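Local coordinates for protein arylalkylamine N-Acetyltransferase 2 (Aedes aegypti, PDB 4FD5) that probably transfers the acyl group of acetyl-CoA or longer acyl-CoAs to arylalkylamines such as dopamine and serotonin, as a GNAT-family N-acetyltransferase, at residues A[9-14]-A[64-69]; A[175-180]-A[213-218]; A[30-35]-A[43-48]. All blocks are in the same frame, centred on the assembly; numbering follows the deposited sequence.

Contact 1 (A[9-14]-A[64-69]); sequences IRFETI and VSIMAI
The carbonyl O of E12 takes the N-H of M67 at 2.9 Å, with 167° at the hydrogen, and the CA-H of I66 leans on the same oxygen. E12 N returns the bond to M67 O. Two residues back the pattern repeats, R10 and I69 exchanging both backbone bonds while A68 CA touches R10 O. A fifth bond joins I14 N to S65 O. Small A68 suits its non-hydrogen-bonded pairing with F11: its methyl meets I9 CG2 and, at 3.6 Å, F11 CE2. The F11 side chain also touches L147, K150 and K154 of helix 147-161. On the other side of the sheet R10 and I69 run side by side, and I69 CG2 sits 3.4 Å above one face of the guanidinium, toward its rim. R10 NE reaches E12 OE2 at 3.1 Å, a salt bridge in the guanidinium plane between alternate residues of one strand. M67 CG stands between its own backbone N and carbonyl carbon (chi1 55°), and it touches I14 CG1 at 3.8 Å. Flexible methionine and branched isoleucine fill this side together with Y18 and V78. The strands 10-13 and 66-69 thus form an antiparallel pair at one edge of the mixed GNAT sheet.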
loop_
_atom_site.group_PDB
_atom_site.type_symbol
_atom_site.label_atom_id
_atom_site.label_comp_id
_atom_site.label_asym_id
_atom_site.label_seq_id
_atom_site.Cartn_x
_atom_site.Cartn_y
_atom_site.Cartn_z
ATOM N N ILE A 9 11.015 -9.301 -18.489
ATOM C CA ILE A 9 10.500 -8.196 -17.699
ATOM C C ILE A 9 11.679 -7.496 -17.046
ATOM O O ILE A 9 12.626 -8.143 -16.596
ATOM C CB ILE A 9 9.517 -8.697 -16.614
ATOM C CG1 ILE A 9 8.311 -9.396 -17.249
ATOM C CG2 ILE A 9 9.056 -7.551 -15.732
ATOM C CD1 ILE A 9 7.330 -8.455 -17.903
ATOM N N ARG A 10 11.611 -6.170 -17.002
ATOM C CA ARG A 10 12.661 -5.341 -16.449
ATOM C C ARG A 10 12.103 -4.655 -15.204
ATOM O O ARG A 10 10.914 -4.352 -15.150
ATOM C CB ARG A 10 13.045 -4.298 -17.501
ATOM C CG ARG A 10 14.288 -3.516 -17.222
ATOM C CD ARG A 10 14.696 -2.714 -18.458
ATOM N NE ARG A 10 13.733 -1.665 -18.808
ATOM C CZ ARG A 10 12.796 -1.781 -19.746
ATOM N NH1 ARG A 10 12.678 -2.906 -20.441
ATOM N NH2 ARG A 10 11.970 -0.770 -19.992
ATOM N N PHE A 11 12.943 -4.441 -14.201
ATOM C CA PHE A 11 12.527 -3.690 -13.007
ATOM C C PHE A 11 13.260 -2.365 -12.960
ATOM O O PHE A 11 14.485 -2.310 -13.151
ATOM C CB PHE A 11 12.760 -4.499 -11.724
ATOM C CG PHE A 11 11.982 -5.770 -11.683
ATOM C CD1 PHE A 11 12.518 -6.936 -12.202
ATOM C CD2 PHE A 11 10.699 -5.799 -11.168
ATOM C CE1 PHE A 11 11.798 -8.113 -12.185
ATOM C CE2 PHE A 11 9.968 -6.973 -11.152
ATOM C CZ PHE A 11 10.518 -8.131 -11.662
ATOM N N GLU A 12 12.507 -1.295 -12.726
ATOM C CA GLU A 12 13.082 0.047 -12.725
ATOM C C GLU A 12 12.456 0.892 -11.627
ATOM O O GLU A 12 11.308 0.685 -11.261
ATOM C CB GLU A 12 12.822 0.741 -14.064
ATOM C CG GLU A 12 13.293 -0.021 -15.304
ATOM C CD GLU A 12 14.805 -0.039 -15.439
ATOM O OE1 GLU A 12 15.476 0.775 -14.768
ATOM O OE2 GLU A 12 15.321 -0.868 -16.221
ATOM N N THR A 13 13.206 1.865 -11.126
ATOM C CA THR A 13 12.618 2.866 -10.235
ATOM C C THR A 13 11.696 3.745 -11.083
ATOM O O THR A 13 12.044 4.085 -12.211
ATOM C CB THR A 13 13.719 3.709 -9.562
ATOM O OG1 THR A 13 14.596 2.849 -8.818
ATOM C CG2 THR A 13 13.104 4.754 -8.628
ATOM N N ILE A 14 10.524 4.113 -10.562
ATOM C CA ILE A 14 9.544 4.836 -11.375
ATOM C C ILE A 14 9.870 6.312 -11.422
ATOM O O ILE A 14 9.882 6.983 -10.388
ATOM C CB ILE A 14 8.097 4.662 -10.847
ATOM C CG1 ILE A 14 7.792 3.164 -10.696
ATOM C CG2 ILE A 14 7.104 5.310 -11.820
ATOM C CD1 ILE A 14 6.403 2.847 -10.173
ATOM N N VAL A 64 11.044 6.202 -4.733
ATOM C CA VAL A 64 11.456 4.874 -4.257
ATOM C C VAL A 64 10.497 3.776 -4.700
ATOM O O VAL A 64 10.550 2.660 -4.167
ATOM C CB VAL A 64 11.675 4.798 -2.719
ATOM C CG1 VAL A 64 12.909 5.613 -2.306
ATOM C CG2 VAL A 64 10.440 5.264 -1.959
ATOM N N SER A 65 9.628 4.081 -5.665
ATOM C CA SER A 65 8.701 3.073 -6.178
ATOM C C SER A 65 9.339 2.264 -7.305
ATOM O O SER A 65 10.196 2.769 -8.026
ATOM C CB SER A 65 7.418 3.733 -6.685
ATOM O OG SER A 65 6.787 4.446 -5.632
ATOM N N ILE A 66 8.894 1.016 -7.473
ATOM C CA ILE A 66 9.460 0.127 -8.494
ATOM C C ILE A 66 8.368 -0.295 -9.475
ATOM O O ILE A 66 7.244 -0.555 -9.068
ATOM C CB ILE A 66 10.001 -1.157 -7.848
ATOM C CG1 ILE A 66 10.970 -0.842 -6.706
ATOM C CG2 ILE A 66 10.638 -2.066 -8.902
ATOM C CD1 ILE A 66 12.233 -0.223 -7.142
ATOM N N MET A 67 8.677 -0.318 -10.767
ATOM C CA MET A 67 7.801 -0.914 -11.759
ATOM C C MET A 67 8.465 -2.119 -12.413
ATOM O O MET A 67 9.705 -2.177 -12.584
ATOM C CB MET A 67 7.403 0.098 -12.848
ATOM C CG MET A 67 8.581 0.740 -13.530
ATOM S SD MET A 67 8.008 1.978 -14.714
ATOM C CE MET A 67 9.591 2.455 -15.437
ATOM N N ALA A 68 7.620 -3.089 -12.735
ATOM C CA ALA A 68 7.958 -4.160 -13.640
ATOM C C ALA A 68 7.364 -3.778 -14.982
ATOM O O ALA A 68 6.140 -3.576 -15.122
ATOM C CB ALA A 68 7.362 -5.485 -13.159
ATOM N N ILE A 69 8.254 -3.675 -15.960
ATOM C CA ILE A 69 7.887 -3.188 -17.279
ATOM C C ILE A 69 8.322 -4.198 -18.356
ATOM O O ILE A 69 9.420 -4.747 -18.304
ATOM C CB ILE A 69 8.461 -1.751 -17.476
ATOM C CG1 ILE A 69 7.921 -1.116 -18.748
ATOM C CG2 ILE A 69 9.954 -1.761 -17.466
ATOM C CD1 ILE A 69 8.142 0.391 -18.785
HETATM O O HOH W 1 9.178 6.488 -7.646
#

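Contact 2 (A[175-180]-A[213-218]); sequences FSQRVV and KLKIMC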
loop_
_atom_site.group_PDB
_atom_site.type_symbol
_atom_site.label_atom_id
_atom_site.label_comp_id
_atom_site.label_asym_id
_atom_site.label_seq_id
_atom_site.Cartn_x
_atom_site.Cartn_y
_atom_site.Cartn_z
ATOM N N PHE A 175 -3.498 -11.608 -0.337
ATOM C CA PHE A 175 -2.451 -11.968 -1.279
ATOM C C PHE A 175 -1.150 -11.241 -0.947
ATOM O O PHE A 175 -0.074 -11.855 -0.914
ATOM C CB PHE A 175 -2.887 -11.710 -2.726
ATOM C CG PHE A 175 -4.102 -12.502 -3.139
ATOM C CD1 PHE A 175 -3.987 -13.844 -3.489
ATOM C CD2 PHE A 175 -5.350 -11.908 -3.177
ATOM C CE1 PHE A 175 -5.111 -14.578 -3.867
ATOM C CE2 PHE A 175 -6.476 -12.642 -3.552
ATOM C CZ PHE A 175 -6.346 -13.968 -3.896
ATOM N N SER A 176 -1.255 -9.937 -0.679
ATOM C CA SER A 176 -0.060 -9.163 -0.355
ATOM C C SER A 176 0.495 -9.605 1.004
ATOM O O SER A 176 1.709 -9.654 1.205
ATOM C CB SER A 176 -0.324 -7.653 -0.426
ATOM O OG SER A 176 -0.884 -7.147 0.772
ATOM N N GLN A 177 -0.399 -9.950 1.923
ATOM C CA GLN A 177 0.034 -10.520 3.200
ATOM C C GLN A 177 0.879 -11.774 2.985
ATOM O O GLN A 177 1.950 -11.923 3.592
ATOM C CB GLN A 177 -1.172 -10.836 4.095
ATOM C CG GLN A 177 -1.833 -9.573 4.659
ATOM C CD GLN A 177 -3.234 -9.798 5.217
ATOM O OE1 GLN A 177 -3.687 -10.933 5.396
ATOM N NE2 GLN A 177 -3.927 -8.704 5.494
ATOM N N ARG A 178 0.403 -12.688 2.133
ATOM C CA ARG A 178 1.184 -13.911 1.874
ATOM C C ARG A 178 2.553 -13.599 1.260
ATOM O O ARG A 178 3.576 -14.177 1.657
ATOM C CB ARG A 178 0.408 -14.884 0.986
ATOM C CG ARG A 178 1.148 -16.193 0.733
ATOM C CD ARG A 178 0.251 -17.216 0.035
ATOM N NE ARG A 178 -0.931 -17.551 0.827
ATOM C CZ ARG A 178 -0.962 -18.480 1.787
ATOM N NH1 ARG A 178 0.129 -19.180 2.090
ATOM N NH2 ARG A 178 -2.090 -18.708 2.452
ATOM N N VAL A 179 2.574 -12.664 0.314
ATOM C CA VAL A 179 3.846 -12.285 -0.311
ATOM C C VAL A 179 4.861 -11.746 0.706
ATOM O O VAL A 179 6.002 -12.244 0.808
ATOM C CB VAL A 179 3.644 -11.255 -1.449
ATOM C CG1 VAL A 179 4.998 -10.769 -1.979
ATOM C CG2 VAL A 179 2.842 -11.876 -2.571
ATOM N N VAL A 180 4.453 -10.730 1.460
ATOM C CA VAL A 180 5.401 -10.136 2.388
ATOM C C VAL A 180 5.787 -11.105 3.514
ATOM O O VAL A 180 6.936 -11.106 3.945
ATOM C CB VAL A 180 4.969 -8.744 2.921
ATOM C CG1 VAL A 180 4.845 -7.751 1.755
ATOM C CG2 VAL A 180 3.679 -8.827 3.680
ATOM N N LYS A 213 -8.391 -9.921 7.247
ATOM C CA LYS A 213 -7.771 -9.053 8.245
ATOM C C LYS A 213 -6.982 -7.926 7.619
ATOM O O LYS A 213 -6.486 -8.051 6.504
ATOM C CB LYS A 213 -6.782 -9.852 9.103
ATOM C CG LYS A 213 -7.380 -10.937 9.959
ATOM C CD LYS A 213 -6.291 -11.826 10.553
ATOM C CE LYS A 213 -6.880 -12.917 11.442
ATOM N NZ LYS A 213 -5.816 -13.662 12.155
ATOM N N LEU A 214 -6.869 -6.830 8.356
ATOM C CA LEU A 214 -5.866 -5.808 8.073
ATOM C C LEU A 214 -4.671 -6.144 8.957
ATOM O O LEU A 214 -4.830 -6.299 10.170
ATOM C CB LEU A 214 -6.386 -4.426 8.445
ATOM C CG LEU A 214 -5.340 -3.322 8.627
ATOM C CD1 LEU A 214 -4.570 -3.064 7.344
ATOM C CD2 LEU A 214 -6.023 -2.052 9.082
ATOM N N LYS A 215 -3.484 -6.280 8.365
ATOM C CA LYS A 215 -2.291 -6.567 9.160
ATOM C C LYS A 215 -1.261 -5.484 8.914
ATOM O O LYS A 215 -0.922 -5.215 7.765
ATOM C CB LYS A 215 -1.688 -7.922 8.788
ATOM C CG LYS A 215 -2.615 -9.112 8.985
ATOM C CD LYS A 215 -1.881 -10.431 8.727
ATOM C CE LYS A 215 -2.813 -11.620 8.940
ATOM N NZ LYS A 215 -2.076 -12.907 8.835
ATOM N N ILE A 216 -0.791 -4.844 9.982
ATOM C CA ILE A 216 0.383 -3.982 9.891
ATOM C C ILE A 216 1.619 -4.839 10.150
ATOM O O ILE A 216 1.758 -5.452 11.237
ATOM C CB ILE A 216 0.334 -2.796 10.855
ATOM C CG1 ILE A 216 -0.866 -1.906 10.526
ATOM C CG2 ILE A 216 1.640 -2.004 10.793
ATOM C CD1 ILE A 216 -1.009 -0.726 11.470
ATOM N N MET A 217 2.487 -4.880 9.140
ATOM C CA MET A 217 3.573 -5.844 9.080
ATOM C C MET A 217 4.881 -5.119 8.855
ATOM O O MET A 217 4.913 -4.069 8.213
ATOM C CB MET A 217 3.334 -6.843 7.938
ATOM C CG MET A 217 1.971 -7.530 8.015
ATOM S SD MET A 217 1.629 -8.682 6.672
ATOM C CE MET A 217 2.591 -10.104 7.217
ATOM N N CYS A 218 5.965 -5.667 9.384
ATOM C CA CYS A 218 7.254 -5.007 9.201
ATOM C C CYS A 218 8.439 -5.966 9.119
ATOM O O CYS A 218 8.343 -7.139 9.473
ATOM C CB CYS A 218 7.479 -3.968 10.297
ATOM S SG CYS A 218 7.785 -4.708 11.905
HETATM O O HOH W 2 -6.403 -11.556 5.783
HETATM O O HOH W 3 -2.961 -13.440 5.852
#
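K213 O accepts Q177 NE2 at 2.8 Å, tying a helix to a strand of the central GNAT sheet; the axes of segments 175-180 and 213-218 run 9.9 Å apart at 30°. The donor lies above the carbonyl plane, while the oxygen lies in the plane of the glutamine amide. NE2 is also hydrogen-bonded to A171 O, so one glutamine bridges the neighbouring strands 166-171 and 213-220. Its OE1 accepts a water that in turn takes the N-H of K213. K215 comes next, its extended aliphatic chain crossing Q177 at about a right angle; K215 CD lies 3.8 Å from Q177 CD. A long lysine suits this margin, since its methylenes pack on the amide while NZ reaches a second water held by Q177 OE1 at 2.6 Å. An amide that donates through NE2 and accepts through OE1 suits this place between two carbonyls and two waters. M217, two residues on, points the same way into the buried part of the interface, where unbranched methionine lies against V180 of the helix. A bend at its last torsion (chi3 78°) places CE 3.9 Å from V180 CG2, and SD lies closer to that same methyl, at 3.6 Å.

Contact 3 (A[30-35]-A[43-48]); sequences FFADEP and TRPGQG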
loop_
_atom_site.group_PDB
_atom_site.type_symbol
_atom_site.label_atom_id
_atom_site.label_comp_id
_atom_site.label_asym_id
_atom_site.label_seq_id
_atom_site.Cartn_x
_atom_site.Cartn_y
_atom_site.Cartn_z
ATOM N N PHE A 30 -6.173 -1.873 -10.108
ATOM C CA PHE A 30 -5.934 -1.930 -8.681
ATOM C C PHE A 30 -6.997 -1.278 -7.816
ATOM O O PHE A 30 -7.529 -1.909 -6.921
ATOM C CB PHE A 30 -4.567 -1.343 -8.327
ATOM C CG PHE A 30 -4.267 -1.393 -6.863
ATOM C CD1 PHE A 30 -3.782 -2.562 -6.282
ATOM C CD2 PHE A 30 -4.490 -0.289 -6.055
ATOM C CE1 PHE A 30 -3.514 -2.624 -4.936
ATOM C CE2 PHE A 30 -4.217 -0.343 -4.699
ATOM C CZ PHE A 30 -3.731 -1.517 -4.133
ATOM N N PHE A 31 -7.279 -0.004 -8.073
ATOM C CA PHE A 31 -8.039 0.813 -7.132
ATOM C C PHE A 31 -9.398 0.198 -6.785
ATOM O O PHE A 31 -9.751 0.106 -5.619
ATOM C CB PHE A 31 -8.253 2.219 -7.698
ATOM C CG PHE A 31 -7.033 3.121 -7.639
ATOM C CD1 PHE A 31 -6.139 3.063 -6.579
ATOM C CD2 PHE A 31 -6.816 4.054 -8.645
ATOM C CE1 PHE A 31 -5.042 3.915 -6.524
ATOM C CE2 PHE A 31 -5.721 4.921 -8.594
ATOM C CZ PHE A 31 -4.827 4.838 -7.540
ATOM N N ALA A 32 -10.158 -0.218 -7.795
ATOM C CA ALA A 32 -11.510 -0.733 -7.558
ATOM C C ALA A 32 -11.522 -2.145 -6.956
ATOM O O ALA A 32 -12.534 -2.579 -6.414
ATOM C CB ALA A 32 -12.322 -0.706 -8.845
ATOM N N ASP A 33 -10.392 -2.840 -7.051
ATOM C CA ASP A 33 -10.270 -4.235 -6.617
ATOM C C ASP A 33 -9.710 -4.372 -5.192
ATOM O O ASP A 33 -9.821 -5.420 -4.562
ATOM C CB ASP A 33 -9.346 -4.951 -7.604
ATOM C CG ASP A 33 -9.545 -6.448 -7.627
ATOM O OD1 ASP A 33 -10.686 -6.915 -7.426
ATOM O OD2 ASP A 33 -8.547 -7.156 -7.876
ATOM N N GLU A 34 -9.078 -3.316 -4.696
ATOM C CA GLU A 34 -8.483 -3.317 -3.366
ATOM C C GLU A 34 -9.586 -3.611 -2.332
ATOM O O GLU A 34 -10.687 -3.070 -2.426
ATOM C CB GLU A 34 -7.824 -1.943 -3.132
ATOM C CG GLU A 34 -6.819 -1.870 -2.003
ATOM C CD GLU A 34 -7.468 -1.578 -0.669
ATOM O OE1 GLU A 34 -8.641 -1.171 -0.665
ATOM O OE2 GLU A 34 -6.796 -1.739 0.365
ATOM N N PRO A 35 -9.316 -4.510 -1.368
ATOM C CA PRO A 35 -10.387 -4.986 -0.473
ATOM C C PRO A 35 -11.247 -3.895 0.184
ATOM O O PRO A 35 -12.478 -3.998 0.147
ATOM C CB PRO A 35 -9.623 -5.775 0.599
ATOM C CG PRO A 35 -8.381 -6.229 -0.088
ATOM C CD PRO A 35 -8.016 -5.131 -1.055
ATOM N N THR A 43 -14.857 3.427 -5.705
ATOM C CA THR A 43 -14.720 3.754 -7.114
ATOM C C THR A 43 -15.146 2.564 -7.966
ATOM O O THR A 43 -15.644 1.565 -7.448
ATOM C CB THR A 43 -13.276 4.225 -7.453
ATOM O OG1 THR A 43 -13.152 4.488 -8.859
ATOM C CG2 THR A 43 -12.248 3.183 -7.024
ATOM N N ARG A 44 -14.986 2.694 -9.269
ATOM C CA ARG A 44 -15.435 1.677 -10.203
ATOM C C ARG A 44 -14.241 1.311 -11.055
ATOM O O ARG A 44 -13.329 2.113 -11.213
ATOM C CB ARG A 44 -16.558 2.229 -11.089
ATOM C CG ARG A 44 -17.811 2.667 -10.323
ATOM C CD ARG A 44 -18.892 3.230 -11.253
ATOM N NE ARG A 44 -19.138 2.354 -12.395
ATOM C CZ ARG A 44 -20.163 2.480 -13.235
ATOM N NH1 ARG A 44 -21.053 3.451 -13.060
ATOM N NH2 ARG A 44 -20.300 1.629 -14.250
ATOM N N PRO A 45 -14.234 0.099 -11.614
ATOM C CA PRO A 45 -13.075 -0.251 -12.437
ATOM C C PRO A 45 -12.819 0.787 -13.529
ATOM O O PRO A 45 -13.742 1.154 -14.259
ATOM C CB PRO A 45 -13.485 -1.582 -13.062
ATOM C CG PRO A 45 -14.488 -2.156 -12.100
ATOM C CD PRO A 45 -15.223 -0.991 -11.535
ATOM N N GLY A 46 -11.580 1.263 -13.621
ATOM C CA GLY A 46 -11.168 2.177 -14.673
ATOM C C GLY A 46 -11.412 3.643 -14.372
ATOM O O GLY A 46 -10.892 4.522 -15.063
ATOM N N GLN A 47 -12.195 3.914 -13.334
ATOM C CA GLN A 47 -12.684 5.264 -13.073
ATOM C C GLN A 47 -11.706 6.136 -12.286
ATOM O O GLN A 47 -11.599 7.345 -12.520
ATOM C CB GLN A 47 -14.016 5.185 -12.335
ATOM C CG GLN A 47 -14.607 6.516 -11.933
ATOM C CD GLN A 47 -15.978 6.353 -11.317
ATOM O OE1 GLN A 47 -16.970 6.186 -12.028
ATOM N NE2 GLN A 47 -16.042 6.381 -9.990
ATOM N N GLY A 48 -10.999 5.528 -11.346
ATOM C CA GLY A 48 -10.085 6.270 -10.502
ATOM C C GLY A 48 -10.793 7.048 -9.411
ATOM O O GLY A 48 -11.978 6.855 -9.146
HETATM O O HOH W 4 -14.984 -1.547 -6.330
#
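F31 CB lies 4.2 Å from T43 CG2 where two loops flanking the short helix 35-39 meet, in the helical part that precedes strand 66-69 of this GNAT fold. The F31 ring approaches G48 CA obliquely. The aromatic side chain suits a buried place, for it also rests on L52, E53 and S56 of helix 50-60 and on I135 of the sheet. A32 follows, facing the second loop with a side chain small enough for close approach to backbone: CB comes to 3.5 Å from P45 N and 3.6 Å from R44 C, while P45 CD adds an apolar touch. The carbonyl O of A32 accepts a water at 2.7 Å. Beyond A32 the chain leaves the contact, and E34 caps the N-terminus of helix 35-39, its OE1 accepting the N-H of N37. Across from F31 and A32, threonine suits position 43 because one branch is apolar and the other polar, and the positive phi of G48 (77°) favours glycine. T43 CG2, between backbone N and carbonyl carbon, lies 4.0 Å from A32 CA, whereas T43 OG1, anti to the backbone N (chi1 178°), donates to G48 O at 2.7 Å.

Overall arrangement
Contact 3 is nested in the loop that contact 1 closes, since helices 19-29, 35-39 and 50-60 all lie between strands 10-13 and 66-69; contact 2 comes later in the chain. The centres lie 20 to 22 Å apart and none of the three touches another; contacts 2 and 3 come nearest, about 7 Å between closest atoms. Contacts 1 and 2 share the seven-stranded mixed sheet: contact 1 pairs its first two strands, whereas contact 2 packs a helix on the strand next to the far edge. F30 and F31 of segment 30-35 touch strand 129-138 of that sheet. The three thus lie at separate places of one domain, two on the sheet and one in the early helical part.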